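Local coordinates for protein hydrazine synthase subunit beta (PDB 5C2V) that forms part of the hydrazine synthase complex, which condenses nitric oxide with ammonium to hydrazine, and may modulate passage of the hydroxylamine intermediate between two active sites, at residues F16-L27 and S324-Y335; V316-S324 and A336-I347. One frame throughout, in Å; residues are numbered along the deposited sequence.

Contact 1. Residues F16-L27 and S324-Y335; sequences FHITMSPDGSTL and SVCLSPDGKFCY
Ile18 N and Ser324 OG form the single hydrogen bond between these segments, a weak one (3.4 Å), although strands 16-20 and 324-327 run almost parallel. Their segment axes are 5° apart in direction and 5.7 Å apart at closest approach. Side chains do most of the joining. Ser324 OG is also 3.7 Å from His17 CD2, over one face of the imidazole and toward its rim. Cys326 SG sits among aliphatic groups, with Ile18 CG2 at 3.8 Å and Leu27 CD2 on another flank. The chi1 of Leu27 (-68°) sets CG opposite the carbonyl carbon. Leu27 CD1 then lies over the centre of the Tyr335 ring, 3.9 Å from the centroid, in a CH-pi contact. The extended chain of Met20 brings CE to 3.7 Å from Tyr335 CE2, and its SD stands oblique to the same ring, a Met-aromatic contact. Met20 SD also lies against Ser328 CA. Near the turns, Pro329 CD packs 3.7 Å from Gly24 CA. Both turns, Ser21 to Gly24 and Ser328 to Gly331, are type I. Strands 15-20 and 322-327 begin the first and last blades of this seven-bladed beta-propeller, and here those blades meet to close the ring.

Contact 2. Residues V316-S324 and A336-I347; sequences VPTGLGPSS and AANYFSNNVTVI
Ser324 and Ala337 join two strands that splay strongly: the axes of 322-324 and 336-338 come within 4.9 Å but make an angle of 125°, so the antiparallel pairing is irregular. Ala337 N gives a 2.9 Å hydrogen bond to Ser324 O. Further along, Tyr339 N bonds to Gly321 O from above the carbonyl plane. Between these bonds Pro322 is the centre of an inverse gamma turn. Asn338 lies opposite a G1 beta bulge at Asn342 and Asn343. Its amide ND2 makes two bonds close to its own plane, to Asn343 OD1 (2.9 Å) and to Thr345 OG1 (3.0 Å). Together they fix the rotation of the amide. The Gly319 backbone lies over the flat side of that amide, its CA 3.6 Å from Asn338 CG. Thr345 OG1 also accepts a weak bond from Gly319 N. Thr318 turns its methyl CG2, opposite the backbone N, to within 3.3 Å of Thr345 OG1. Ser341 OG accepts a nearly straight bond from Leu320 N (2.9 Å, 169°). Next to it, Leu320 CB packs against Phe340 CB at 3.8 Å. At the far end Val316 CG1 meets Ile347 CG2, the two side chains lying alongside each other and pointing opposite ways. Segment 316-324 carries the chain from strand 312-317, outermost in the sixth blade, to strand 322-327, the first of the seventh. Val278 of strand 277-282 packs on Thr318, Ala336 and Ile347, while residues 343-347 pair antiparallel with a strand of the gamma subunit.

In the fold
Contacts 1 and 2 share Ser324 and the hairpin of strands 322-327 and 333-338; their centres are about 13 Å apart. Contact 1 joins the last blade to the first, whereas contact 2 joins it to the sixth, so the hairpin has a neighbouring blade on each flank. Phe16 O and Ser323 OG, 3.1 Å apart, probably form a hydrogen bond between the two contacts. Cys334 O and Ile347 N (2.9 Å) probably form another, and Tyr335 CE1 packs on Val346 CG1. The loops of contact 2 also meet the alpha and gamma subunits. There the Phe340 side chain comes to about 13 Å from a heme c.

Contact 1. Residues F16-L27 and S324-Y335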
loop_
_atom_site.group_PDB
_atom_site.type_symbol
_atom_site.label_atom_id
_atom_site.label_comp_id
_atom_site.label_asym_id
_atom_site.label_seq_id
_atom_site.Cartn_x
_atom_site.Cartn_y
_atom_site.Cartn_z
ATOM N N PHE B 16 17.300 37.676 38.696
ATOM C CA PHE B 16 17.516 36.233 38.651
ATOM C C PHE B 16 16.342 35.344 39.078
ATOM O O PHE B 16 16.352 34.139 38.824
ATOM C CB PHE B 16 18.729 35.901 39.521
ATOM C CG PHE B 16 19.453 34.661 39.102
ATOM C CD1 PHE B 16 20.245 34.660 37.967
ATOM C CD2 PHE B 16 19.358 33.500 39.851
ATOM C CE1 PHE B 16 20.918 33.522 37.578
ATOM C CE2 PHE B 16 20.032 32.358 39.468
ATOM C CZ PHE B 16 20.813 32.369 38.330
ATOM N N HIS B 17 15.329 35.932 39.709
ATOM C CA HIS B 17 14.269 35.133 40.323
ATOM C C HIS B 17 13.016 35.970 40.544
ATOM O O HIS B 17 13.089 37.198 40.604
ATOM C CB HIS B 17 14.760 34.534 41.650
ATOM C CG HIS B 17 13.843 33.505 42.240
ATOM N ND1 HIS B 17 12.781 33.831 43.056
ATOM C CD2 HIS B 17 13.837 32.155 42.137
ATOM C CE1 HIS B 17 12.158 32.727 43.428
ATOM N NE2 HIS B 17 12.778 31.695 42.884
ATOM N N ILE B 18 11.871 35.313 40.681
ATOM C CA ILE B 18 10.637 36.027 40.974
ATOM C C ILE B 18 9.653 35.142 41.741
ATOM O O ILE B 18 9.626 33.923 41.568
ATOM C CB ILE B 18 9.981 36.562 39.673
ATOM C CG1 ILE B 18 8.903 37.601 39.990
ATOM C CG2 ILE B 18 9.433 35.420 38.824
ATOM C CD1 ILE B 18 8.321 38.272 38.764
ATOM N N THR B 19 8.863 35.766 42.608
ATOM C CA THR B 19 7.814 35.069 43.340
ATOM C C THR B 19 6.671 36.034 43.616
ATOM O O THR B 19 6.740 37.208 43.250
ATOM C CB THR B 19 8.329 34.475 44.666
ATOM O OG1 THR B 19 7.281 33.734 45.301
ATOM C CG2 THR B 19 8.801 35.580 45.600
ATOM N N MET B 20 5.623 35.545 44.267
ATOM C CA MET B 20 4.442 36.363 44.499
ATOM C C MET B 20 3.819 36.064 45.855
ATOM O O MET B 20 3.857 34.929 46.329
ATOM C CB MET B 20 3.420 36.138 43.382
ATOM C CG MET B 20 2.417 37.261 43.205
ATOM S SD MET B 20 1.298 36.932 41.831
ATOM C CE MET B 20 0.780 38.591 41.408
ATOM N N SER B 21 3.256 37.094 46.479
ATOM C CA SER B 21 2.572 36.933 47.754
ATOM C C SER B 21 1.366 36.014 47.584
ATOM O O SER B 21 0.723 36.023 46.535
ATOM C CB SER B 21 2.140 38.292 48.309
ATOM O OG SER B 21 1.309 38.980 47.392
ATOM N N PRO B 22 1.062 35.210 48.615
ATOM C CA PRO B 22 -0.066 34.271 48.577
ATOM C C PRO B 22 -1.411 34.962 48.362
ATOM O O PRO B 22 -2.377 34.309 47.967
ATOM C CB PRO B 22 -0.012 33.596 49.954
ATOM C CG PRO B 22 0.812 34.507 50.804
ATOM C CD PRO B 22 1.808 35.120 49.882
ATOM N N ASP B 23 -1.470 36.264 48.623
ATOM C CA ASP B 23 -2.671 37.045 48.352
ATOM C C ASP B 23 -2.612 37.650 46.949
ATOM O O ASP B 23 -3.570 38.273 46.490
ATOM C CB ASP B 23 -2.847 38.141 49.405
ATOM C CG ASP B 23 -1.592 38.966 49.604
ATOM O OD1 ASP B 23 -0.718 38.540 50.389
ATOM O OD2 ASP B 23 -1.479 40.040 48.977
ATOM N N GLY B 24 -1.478 37.460 46.281
ATOM C CA GLY B 24 -1.320 37.844 44.888
ATOM C C GLY B 24 -1.241 39.330 44.593
ATOM O O GLY B 24 -1.414 39.743 43.446
ATOM N N SER B 25 -1.005 40.143 45.618
ATOM C CA SER B 25 -0.919 41.587 45.419
ATOM C C SER B 25 0.496 42.115 45.169
ATOM O O SER B 25 0.663 43.275 44.793
ATOM C CB SER B 25 -1.513 42.313 46.629
ATOM O OG SER B 25 -0.782 42.017 47.806
ATOM N N THR B 26 1.511 41.278 45.365
ATOM C CA THR B 26 2.888 41.767 45.298
ATOM C C THR B 26 3.880 40.771 44.693
ATOM O O THR B 26 3.855 39.580 45.004
ATOM C CB THR B 26 3.391 42.173 46.701
ATOM O OG1 THR B 26 2.428 43.030 47.327
ATOM C CG2 THR B 26 4.723 42.904 46.609
ATOM N N LEU B 27 4.754 41.280 43.830
ATOM C CA LEU B 27 5.832 40.499 43.238
ATOM C C LEU B 27 7.181 40.901 43.827
ATOM O O LEU B 27 7.468 42.090 43.996
ATOM C CB LEU B 27 5.852 40.679 41.719
ATOM C CG LEU B 27 4.676 40.090 40.940
ATOM C CD1 LEU B 27 4.566 40.734 39.570
ATOM C CD2 LEU B 27 4.838 38.586 40.812
ATOM N N SER B 324 13.371 32.648 35.613
ATOM C CA SER B 324 12.377 32.271 36.616
ATOM C C SER B 324 10.960 32.698 36.243
ATOM O O SER B 324 10.761 33.718 35.586
ATOM C CB SER B 324 12.750 32.869 37.975
ATOM O OG SER B 324 11.873 32.417 38.991
ATOM N N VAL B 325 9.981 31.906 36.670
ATOM C CA VAL B 325 8.577 32.219 36.427
ATOM C C VAL B 325 7.734 32.006 37.680
ATOM O O VAL B 325 8.098 31.222 38.557
ATOM C CB VAL B 325 7.988 31.363 35.285
ATOM C CG1 VAL B 325 8.523 31.823 33.936
ATOM C CG2 VAL B 325 8.281 29.888 35.518
ATOM N N CYS B 326 6.608 32.708 37.761
ATOM C CA CYS B 326 5.675 32.513 38.869
ATOM C C CYS B 326 4.238 32.787 38.439
ATOM O O CYS B 326 3.998 33.442 37.426
ATOM C CB CYS B 326 6.049 33.403 40.056
ATOM S SG CYS B 326 5.773 35.170 39.794
ATOM N N LEU B 327 3.284 32.284 39.215
ATOM C CA LEU B 327 1.871 32.428 38.883
ATOM C C LEU B 327 1.091 33.194 39.942
ATOM O O LEU B 327 1.448 33.192 41.121
ATOM C CB LEU B 327 1.227 31.054 38.685
ATOM C CG LEU B 327 1.531 30.286 37.400
ATOM C CD1 LEU B 327 0.972 28.882 37.500
ATOM C CD2 LEU B 327 0.947 31.006 36.200
ATOM N N SER B 328 0.017 33.845 39.510
ATOM C CA SER B 328 -0.947 34.428 40.430
ATOM C C SER B 328 -1.776 33.296 41.033
ATOM O O SER B 328 -1.950 32.256 40.399
ATOM C CB SER B 328 -1.841 35.442 39.712
ATOM O OG SER B 328 -2.561 34.832 38.655
ATOM N N PRO B 329 -2.280 33.486 42.264
ATOM C CA PRO B 329 -3.036 32.428 42.948
ATOM C C PRO B 329 -4.272 31.956 42.178
ATOM O O PRO B 329 -4.720 30.829 42.391
ATOM C CB PRO B 329 -3.442 33.087 44.275
ATOM C CG PRO B 329 -3.283 34.557 44.055
ATOM C CD PRO B 329 -2.143 34.689 43.101
ATOM N N ASP B 330 -4.812 32.798 41.302
ATOM C CA ASP B 330 -5.945 32.399 40.471
ATOM C C ASP B 330 -5.484 31.701 39.192
ATOM O O ASP B 330 -6.284 31.087 38.484
ATOM C CB ASP B 330 -6.821 33.612 40.137
ATOM C CG ASP B 330 -6.034 34.757 39.524
ATOM O OD1 ASP B 330 -4.855 34.559 39.166
ATOM O OD2 ASP B 330 -6.603 35.863 39.394
ATOM N N GLY B 331 -4.189 31.797 38.905
ATOM C CA GLY B 331 -3.591 31.109 37.776
ATOM C C GLY B 331 -3.879 31.717 36.415
ATOM O O GLY B 331 -3.612 31.095 35.387
ATOM N N LYS B 332 -4.417 32.931 36.399
ATOM C CA LYS B 332 -4.758 33.584 35.138
ATOM C C LYS B 332 -3.617 34.436 34.584
ATOM O O LYS B 332 -3.705 34.944 33.466
ATOM C CB LYS B 332 -6.020 34.437 35.307
ATOM C CG LYS B 332 -6.954 33.939 36.396
ATOM C CD LYS B 332 -8.401 34.323 36.114
ATOM C CE LYS B 332 -8.552 35.818 35.891
ATOM N NZ LYS B 332 -9.969 36.195 35.627
ATOM N N PHE B 333 -2.547 34.585 35.360
ATOM C CA PHE B 333 -1.396 35.368 34.918
ATOM C C PHE B 333 -0.065 34.722 35.294
ATOM O O PHE B 333 0.106 34.221 36.407
ATOM C CB PHE B 333 -1.462 36.786 35.491
ATOM C CG PHE B 333 -2.596 37.606 34.947
ATOM C CD1 PHE B 333 -2.511 38.178 33.689
ATOM C CD2 PHE B 333 -3.745 37.812 35.695
ATOM C CE1 PHE B 333 -3.551 38.933 33.183
ATOM C CE2 PHE B 333 -4.788 38.569 35.193
ATOM C CZ PHE B 333 -4.690 39.129 33.936
ATOM N N CYS B 334 0.874 34.742 34.354
ATOM C CA CYS B 334 2.205 34.186 34.566
ATOM C C CYS B 334 3.277 35.247 34.344
ATOM O O CYS B 334 3.310 35.896 33.301
ATOM C CB CYS B 334 2.446 32.996 33.635
ATOM S SG CYS B 334 4.075 32.231 33.811
ATOM N N TYR B 335 4.157 35.416 35.323
ATOM C CA TYR B 335 5.213 36.416 35.232
ATOM C C TYR B 335 6.573 35.761 35.031
ATOM O O TYR B 335 6.904 34.780 35.701
ATOM C CB TYR B 335 5.226 37.292 36.485
ATOM C CG TYR B 335 3.891 37.933 36.785
ATOM C CD1 TYR B 335 3.536 39.146 36.210
ATOM C CD2 TYR B 335 2.982 37.321 37.638
ATOM C CE1 TYR B 335 2.315 39.734 36.479
ATOM C CE2 TYR B 335 1.758 37.900 37.912
ATOM C CZ TYR B 335 1.429 39.106 37.330
ATOM O OH TYR B 335 0.212 39.688 37.601
#

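Contact 2. Residues V316-S324 and A336-I347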
loop_
_atom_site.group_PDB
_atom_site.type_symbol
_atom_site.label_atom_id
_atom_site.label_comp_id
_atom_site.label_asym_id
_atom_site.label_seq_id
_atom_site.Cartn_x
_atom_site.Cartn_y
_atom_site.Cartn_z
ATOM N N VAL B 316 5.580 31.098 24.386
ATOM C CA VAL B 316 5.317 32.533 24.408
ATOM C C VAL B 316 6.595 33.373 24.442
ATOM O O VAL B 316 7.459 33.155 25.292
ATOM C CB VAL B 316 4.438 32.906 25.617
ATOM C CG1 VAL B 316 3.918 34.318 25.475
ATOM C CG2 VAL B 316 3.278 31.931 25.744
ATOM N N PRO B 317 6.717 34.333 23.508
ATOM C CA PRO B 317 7.848 35.269 23.452
ATOM C C PRO B 317 8.083 35.994 24.775
ATOM O O PRO B 317 7.130 36.421 25.427
ATOM C CB PRO B 317 7.427 36.258 22.362
ATOM C CG PRO B 317 6.528 35.472 21.480
ATOM C CD PRO B 317 5.776 34.545 22.394
ATOM N N THR B 318 9.348 36.130 25.157
ATOM C CA THR B 318 9.713 36.745 26.427
ATOM C C THR B 318 10.911 37.668 26.210
ATOM O O THR B 318 11.409 37.789 25.091
ATOM C CB THR B 318 10.046 35.668 27.488
ATOM O OG1 THR B 318 9.188 34.536 27.303
ATOM C CG2 THR B 318 9.853 36.195 28.901
ATOM N N GLY B 319 11.367 38.324 27.272
ATOM C CA GLY B 319 12.601 39.083 27.224
ATOM C C GLY B 319 13.781 38.131 27.244
ATOM O O GLY B 319 13.605 36.913 27.231
ATOM N N LEU B 320 14.988 38.680 27.281
ATOM C CA LEU B 320 16.187 37.854 27.231
ATOM C C LEU B 320 16.518 37.262 28.601
ATOM O O LEU B 320 16.550 37.972 29.606
ATOM C CB LEU B 320 17.365 38.670 26.696
ATOM C CG LEU B 320 17.091 39.399 25.375
ATOM C CD1 LEU B 320 18.350 40.071 24.850
ATOM C CD2 LEU B 320 16.510 38.449 24.333
ATOM N N GLY B 321 16.769 35.956 28.625
ATOM C CA GLY B 321 17.089 35.244 29.853
ATOM C C GLY B 321 16.004 35.093 30.914
ATOM O O GLY B 321 16.207 35.500 32.057
ATOM N N PRO B 322 14.848 34.508 30.551
ATOM C CA PRO B 322 13.788 34.278 31.541
ATOM C C PRO B 322 14.127 33.132 32.495
ATOM O O PRO B 322 13.637 32.015 32.331
ATOM C CB PRO B 322 12.573 33.934 30.679
ATOM C CG PRO B 322 13.149 33.325 29.464
ATOM C CD PRO B 322 14.467 34.005 29.219
ATOM N N SER B 323 14.964 33.423 33.486
ATOM C CA SER B 323 15.477 32.404 34.396
ATOM C C SER B 323 14.447 31.895 35.407
ATOM O O SER B 323 14.631 30.830 35.996
ATOM C CB SER B 323 16.699 32.948 35.142
ATOM O OG SER B 323 16.430 34.228 35.689
ATOM N N SER B 324 13.371 32.648 35.613
ATOM C CA SER B 324 12.377 32.271 36.616
ATOM C C SER B 324 10.960 32.698 36.243
ATOM O O SER B 324 10.761 33.718 35.586
ATOM C CB SER B 324 12.750 32.869 37.975
ATOM O OG SER B 324 11.873 32.417 38.991
ATOM N N ALA B 336 7.355 36.310 34.103
ATOM C CA ALA B 336 8.677 35.770 33.798
ATOM C C ALA B 336 9.773 36.819 33.978
ATOM O O ALA B 336 9.724 37.890 33.374
ATOM C CB ALA B 336 8.704 35.216 32.382
ATOM N N ALA B 337 10.766 36.498 34.804
ATOM C CA ALA B 337 11.854 37.425 35.107
ATOM C C ALA B 337 13.001 37.312 34.105
ATOM O O ALA B 337 13.616 36.257 33.963
ATOM C CB ALA B 337 12.364 37.190 36.521
ATOM N N ASN B 338 13.288 38.419 33.430
ATOM C CA ASN B 338 14.315 38.489 32.397
ATOM C C ASN B 338 15.542 39.279 32.848
ATOM O O ASN B 338 15.472 40.502 33.068
ATOM C CB ASN B 338 13.735 39.104 31.125
ATOM C CG ASN B 338 12.395 38.506 30.751
ATOM O OD1 ASN B 338 12.176 37.303 30.899
ATOM N ND2 ASN B 338 11.482 39.346 30.279
ATOM N N TYR B 339 16.652 38.552 32.967
ATOM C CA TYR B 339 17.928 39.053 33.476
ATOM C C TYR B 339 18.585 40.102 32.582
ATOM O O TYR B 339 18.896 41.203 33.035
ATOM C CB TYR B 339 18.889 37.869 33.669
ATOM C CG TYR B 339 20.306 38.235 34.069
ATOM C CD1 TYR B 339 21.298 38.421 33.111
ATOM C CD2 TYR B 339 20.657 38.366 35.404
ATOM C CE1 TYR B 339 22.592 38.748 33.475
ATOM C CE2 TYR B 339 21.948 38.693 35.778
ATOM C CZ TYR B 339 22.911 38.882 34.810
ATOM O OH TYR B 339 24.198 39.205 35.178
ATOM N N PHE B 340 18.800 39.755 31.318
ATOM C CA PHE B 340 19.521 40.634 30.403
ATOM C C PHE B 340 18.694 41.854 30.020
ATOM O O PHE B 340 19.219 42.961 29.911
ATOM C CB PHE B 340 19.945 39.871 29.146
ATOM C CG PHE B 340 20.925 38.764 29.413
ATOM C CD1 PHE B 340 22.239 39.051 29.744
ATOM C CD2 PHE B 340 20.536 37.438 29.326
ATOM C CE1 PHE B 340 23.144 38.038 29.992
ATOM C CE2 PHE B 340 21.438 36.419 29.570
ATOM C CZ PHE B 340 22.743 36.720 29.903
ATOM N N SER B 341 17.396 41.646 29.822
ATOM C CA SER B 341 16.498 42.735 29.461
ATOM C C SER B 341 16.102 43.546 30.691
ATOM O O SER B 341 15.486 44.606 30.572
ATOM C CB SER B 341 15.252 42.192 28.760
ATOM O OG SER B 341 15.592 41.542 27.548
ATOM N N ASN B 342 16.464 43.033 31.865
ATOM C CA ASN B 342 16.170 43.685 33.139
ATOM C C ASN B 342 14.691 43.991 33.322
ATOM O O ASN B 342 14.331 45.103 33.709
ATOM C CB ASN B 342 16.974 44.983 33.277
ATOM C CG ASN B 342 18.464 44.740 33.364
ATOM O OD1 ASN B 342 18.922 43.869 34.102
ATOM N ND2 ASN B 342 19.232 45.514 32.606
ATOM N N ASN B 343 13.829 43.016 33.049
ATOM C CA ASN B 343 12.394 43.291 33.142
ATOM C C ASN B 343 11.550 42.056 33.420
ATOM O O ASN B 343 12.081 40.974 33.610
ATOM C CB ASN B 343 11.903 43.977 31.860
ATOM C CG ASN B 343 12.287 43.220 30.601
ATOM O OD1 ASN B 343 12.576 42.026 30.639
ATOM N ND2 ASN B 343 12.292 43.921 29.473
ATOM N N VAL B 344 10.233 42.227 33.460
ATOM C CA VAL B 344 9.333 41.107 33.712
ATOM C C VAL B 344 8.236 41.041 32.659
ATOM O O VAL B 344 7.540 42.025 32.410
ATOM C CB VAL B 344 8.686 41.194 35.111
ATOM C CG1 VAL B 344 7.643 40.099 35.287
ATOM C CG2 VAL B 344 9.749 41.100 36.198
ATOM N N THR B 345 8.090 39.875 32.037
ATOM C CA THR B 345 7.048 39.668 31.042
ATOM C C THR B 345 5.773 39.150 31.698
ATOM O O THR B 345 5.799 38.172 32.455
ATOM C CB THR B 345 7.498 38.685 29.947
ATOM O OG1 THR B 345 8.628 39.227 29.250
ATOM C CG2 THR B 345 6.373 38.434 28.955
ATOM N N VAL B 346 4.663 39.820 31.403
ATOM C CA VAL B 346 3.359 39.445 31.934
ATOM C C VAL B 346 2.545 38.702 30.880
ATOM O O VAL B 346 2.301 39.218 29.790
ATOM C CB VAL B 346 2.571 40.678 32.413
ATOM C CG1 VAL B 346 1.261 40.254 33.057
ATOM C CG2 VAL B 346 3.406 41.495 33.386
ATOM N N ILE B 347 2.128 37.487 31.216
ATOM C CA ILE B 347 1.430 36.620 30.275
ATOM C C ILE B 347 0.024 36.275 30.753
ATOM O O ILE B 347 -0.170 35.868 31.897
ATOM C CB ILE B 347 2.206 35.306 30.044
ATOM C CG1 ILE B 347 3.698 35.585 29.855
ATOM C CG2 ILE B 347 1.634 34.543 28.858
ATOM C CD1 ILE B 347 4.543 34.333 29.745
#